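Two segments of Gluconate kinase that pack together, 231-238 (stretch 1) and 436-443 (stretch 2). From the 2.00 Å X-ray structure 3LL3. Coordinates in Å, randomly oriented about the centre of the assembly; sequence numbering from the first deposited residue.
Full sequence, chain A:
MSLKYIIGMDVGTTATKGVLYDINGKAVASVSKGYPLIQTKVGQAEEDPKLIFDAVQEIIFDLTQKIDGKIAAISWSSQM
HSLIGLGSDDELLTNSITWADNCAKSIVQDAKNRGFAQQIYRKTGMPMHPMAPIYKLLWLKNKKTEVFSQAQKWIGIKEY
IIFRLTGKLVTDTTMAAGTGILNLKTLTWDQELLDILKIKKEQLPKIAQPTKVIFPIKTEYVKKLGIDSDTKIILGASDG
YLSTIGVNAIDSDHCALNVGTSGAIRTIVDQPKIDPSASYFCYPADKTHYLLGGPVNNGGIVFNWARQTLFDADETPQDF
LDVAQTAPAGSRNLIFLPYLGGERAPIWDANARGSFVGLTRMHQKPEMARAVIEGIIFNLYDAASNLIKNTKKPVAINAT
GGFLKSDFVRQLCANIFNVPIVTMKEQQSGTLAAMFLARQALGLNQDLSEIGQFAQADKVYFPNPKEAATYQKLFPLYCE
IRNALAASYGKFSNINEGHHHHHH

Stretch 1 (231-238) TKIILGAS
Stretch 2 436-443: FLARQALG

How do the two stretches lie against each other? Stretch 1 follows a strand course, with K232 and I233 extended and a local departure at L235, and stretch 2 continues a helix that began earlier in the chain, with 436-441 helical and L442 and G443 leading out of it. The strand and helix axes approach to 8.8 Å, and their N-to-C directions make an angle of 125°, so they run obliquely opposed. The register is set by I234 CA, 6.0 Å from A438 CA, and by G236 CA, 6.9 Å from L437 CA. No direct hydrogen bond crosses between the stretches; packing of apolar groups and one water-mediated link hold them, burying 278 Å² over both sides.

What do the first residues of stretch 2 contribute? F436 (chi1 t) stays out of reach, but its carbonyl O accepts a 2.9 Å bond from Q440 N. L437 points its CA-to-CB bond toward the strand and, with chi1 m and chi2 t, extends CD1 to 3.8 Å from G236 CA and 4.3 Å from A237 CB. G236 suits its place because of its backbone: at phi/psi 84/-164 a CB would be jammed against the carbonyl O of L235. Just before it, L235 turns to -50/-45, its side chain (chi1 t, chi2 p) ending away from the helix. A237 then resumes an extended backbone at -159/-175, its small methyl directed toward the helix.

Why do alanines occupy the next places along this face? I234 fills the space before them. At phi/psi -98/127, with chi1 and chi2 both m, it spans three helix residues: CG2 lies 4.3 Å from L437 CB, CG1 lies 3.8 Å from A438 CB, and CD1 reaches 3.8 Å from A441 CB. A438 points sideways and A441 toward the strand; their short side chains accommodate the branched isoleucine where the backbones come close. Between them, R439 (chi1 m, chi2 t) points away and Q440 (chi1 m, chi2 t) is out of reach, both having hydrogen-bond partners elsewhere in the structure. The helical backbone stays regular, with A441 N 2.9 Å from L437 O and L442 N 2.8 Å from A438 O in hydrogen bonds.

How is the contact closed where the helix ends? L442 sets out sideways, but with chi1 m and chi2 t its end comes nearer the strand, placing CD2 3.5 Å from K232 CE. K232, at phi/psi -98/146, points toward the helix with chi1 at -78° and chi2 to chi4 at 111°, 96° and 102°. The outer methylenes of K232 pack against L442 CD2, and K232 NZ donates to a water at 3.0 Å, which in turn donates to A441 O at 3.1 Å. G443 ends the segment at phi/psi 79/10, a positive phi that favours glycine, in a Schellman motif whose bonds include G443 N to Q440 O at 3.0 Å.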

# COMPACT_ATOMS: atom_id res chain seq x y z
N THR A 231 44.53 32.10 -18.45
CA THR A 231 43.48 31.27 -17.86
C THR A 231 43.37 29.91 -18.55
O THR A 231 43.17 29.84 -19.76
CB THR A 231 42.11 31.94 -18.01
OG1 THR A 231 42.13 33.24 -17.42
CG2 THR A 231 41.00 31.09 -17.37
N LYS A 232 43.46 28.83 -17.77
CA LYS A 232 43.36 27.47 -18.30
C LYS A 232 41.98 26.84 -18.16
O LYS A 232 41.25 27.10 -17.20
CB LYS A 232 44.39 26.56 -17.61
CG LYS A 232 45.79 26.73 -18.14
CD LYS A 232 46.67 27.37 -17.11
CE LYS A 232 47.44 26.31 -16.32
NZ LYS A 232 48.85 26.21 -16.81
N ILE A 233 41.62 26.01 -19.14
CA ILE A 233 40.47 25.15 -19.02
C ILE A 233 40.97 23.81 -18.50
O ILE A 233 41.88 23.22 -19.08
CB ILE A 233 39.76 24.91 -20.36
CG1 ILE A 233 39.23 26.23 -20.91
CG2 ILE A 233 38.60 23.93 -20.18
CD1 ILE A 233 38.10 26.80 -20.09
N ILE A 234 40.37 23.34 -17.41
CA ILE A 234 40.64 22.00 -16.90
C ILE A 234 39.52 21.10 -17.41
O ILE A 234 38.33 21.42 -17.24
CB ILE A 234 40.70 21.98 -15.36
CG1 ILE A 234 41.56 23.15 -14.85
CG2 ILE A 234 41.25 20.65 -14.86
CD1 ILE A 234 42.94 23.25 -15.51
N LEU A 235 39.89 20.01 -18.05
CA LEU A 235 38.91 19.17 -18.70
C LEU A 235 37.73 18.82 -17.77
O LEU A 235 36.57 18.90 -18.16
CB LEU A 235 39.57 17.91 -19.24
CG LEU A 235 38.63 17.01 -20.04
CD1 LEU A 235 37.91 17.80 -21.17
CD2 LEU A 235 39.38 15.78 -20.59
N GLY A 236 38.02 18.45 -16.53
CA GLY A 236 36.95 18.15 -15.59
C GLY A 236 36.39 16.74 -15.69
O GLY A 236 37.02 15.87 -16.28
N ALA A 237 35.21 16.51 -15.10
CA ALA A 237 34.67 15.17 -14.96
C ALA A 237 33.16 15.19 -14.74
O ALA A 237 32.52 16.24 -14.80
CB ALA A 237 35.35 14.44 -13.82
N SER A 238 32.60 14.01 -14.51
CA SER A 238 31.15 13.86 -14.35
C SER A 238 30.69 14.29 -12.94
O SER A 238 31.46 14.25 -11.98
CB SER A 238 30.79 12.40 -14.56
OG SER A 238 31.33 11.59 -13.53
N PHE A 436 39.27 21.21 -7.14
CA PHE A 436 40.42 20.39 -6.75
C PHE A 436 41.20 19.82 -7.96
O PHE A 436 42.43 19.78 -7.95
CB PHE A 436 40.01 19.27 -5.78
CG PHE A 436 41.16 18.41 -5.33
CD1 PHE A 436 41.99 18.82 -4.31
CD2 PHE A 436 41.42 17.20 -5.95
CE1 PHE A 436 43.06 18.05 -3.90
CE2 PHE A 436 42.49 16.43 -5.55
CZ PHE A 436 43.31 16.86 -4.52
N LEU A 437 40.49 19.37 -8.99
CA LEU A 437 41.18 18.93 -10.21
C LEU A 437 42.05 20.06 -10.76
O LEU A 437 43.17 19.85 -11.22
CB LEU A 437 40.17 18.51 -11.27
CG LEU A 437 39.22 17.34 -10.99
CD1 LEU A 437 38.31 17.15 -12.20
CD2 LEU A 437 39.96 16.05 -10.70
N ALA A 438 41.51 21.28 -10.71
CA ALA A 438 42.28 22.45 -11.15
C ALA A 438 43.55 22.59 -10.31
O ALA A 438 44.64 22.80 -10.85
CB ALA A 438 41.43 23.71 -11.07
N ARG A 439 43.41 22.46 -8.99
CA ARG A 439 44.56 22.55 -8.11
C ARG A 439 45.60 21.49 -8.46
O ARG A 439 46.80 21.76 -8.45
CB ARG A 439 44.15 22.47 -6.63
CG ARG A 439 43.33 23.66 -6.17
CD ARG A 439 43.09 23.67 -4.65
NE ARG A 439 44.33 23.67 -3.87
CZ ARG A 439 45.00 24.77 -3.52
NH1 ARG A 439 44.56 25.97 -3.87
NH2 ARG A 439 46.11 24.66 -2.80
N GLN A 440 45.15 20.29 -8.79
CA GLN A 440 46.08 19.28 -9.27
C GLN A 440 46.78 19.71 -10.57
O GLN A 440 48.00 19.63 -10.69
CB GLN A 440 45.38 17.94 -9.48
CG GLN A 440 45.03 17.20 -8.18
CD GLN A 440 44.42 15.85 -8.45
OE1 GLN A 440 43.44 15.74 -9.20
NE2 GLN A 440 44.99 14.81 -7.87
N ALA A 441 46.00 20.17 -11.54
CA ALA A 441 46.58 20.59 -12.82
C ALA A 441 47.62 21.70 -12.63
O ALA A 441 48.65 21.72 -13.29
CB ALA A 441 45.49 21.03 -13.77
N LEU A 442 47.34 22.61 -11.70
CA LEU A 442 48.22 23.75 -11.43
C LEU A 442 49.40 23.41 -10.53
O LEU A 442 50.21 24.28 -10.23
CB LEU A 442 47.44 24.90 -10.79
CG LEU A 442 46.29 25.49 -11.61
CD1 LEU A 442 45.50 26.49 -10.78
CD2 LEU A 442 46.82 26.13 -12.90
N GLY A 443 49.49 22.16 -10.08
CA GLY A 443 50.58 21.74 -9.22
C GLY A 443 50.46 22.12 -7.75
O GLY A 443 51.40 21.95 -6.99
O HOH W 1 49.12 23.45 -15.76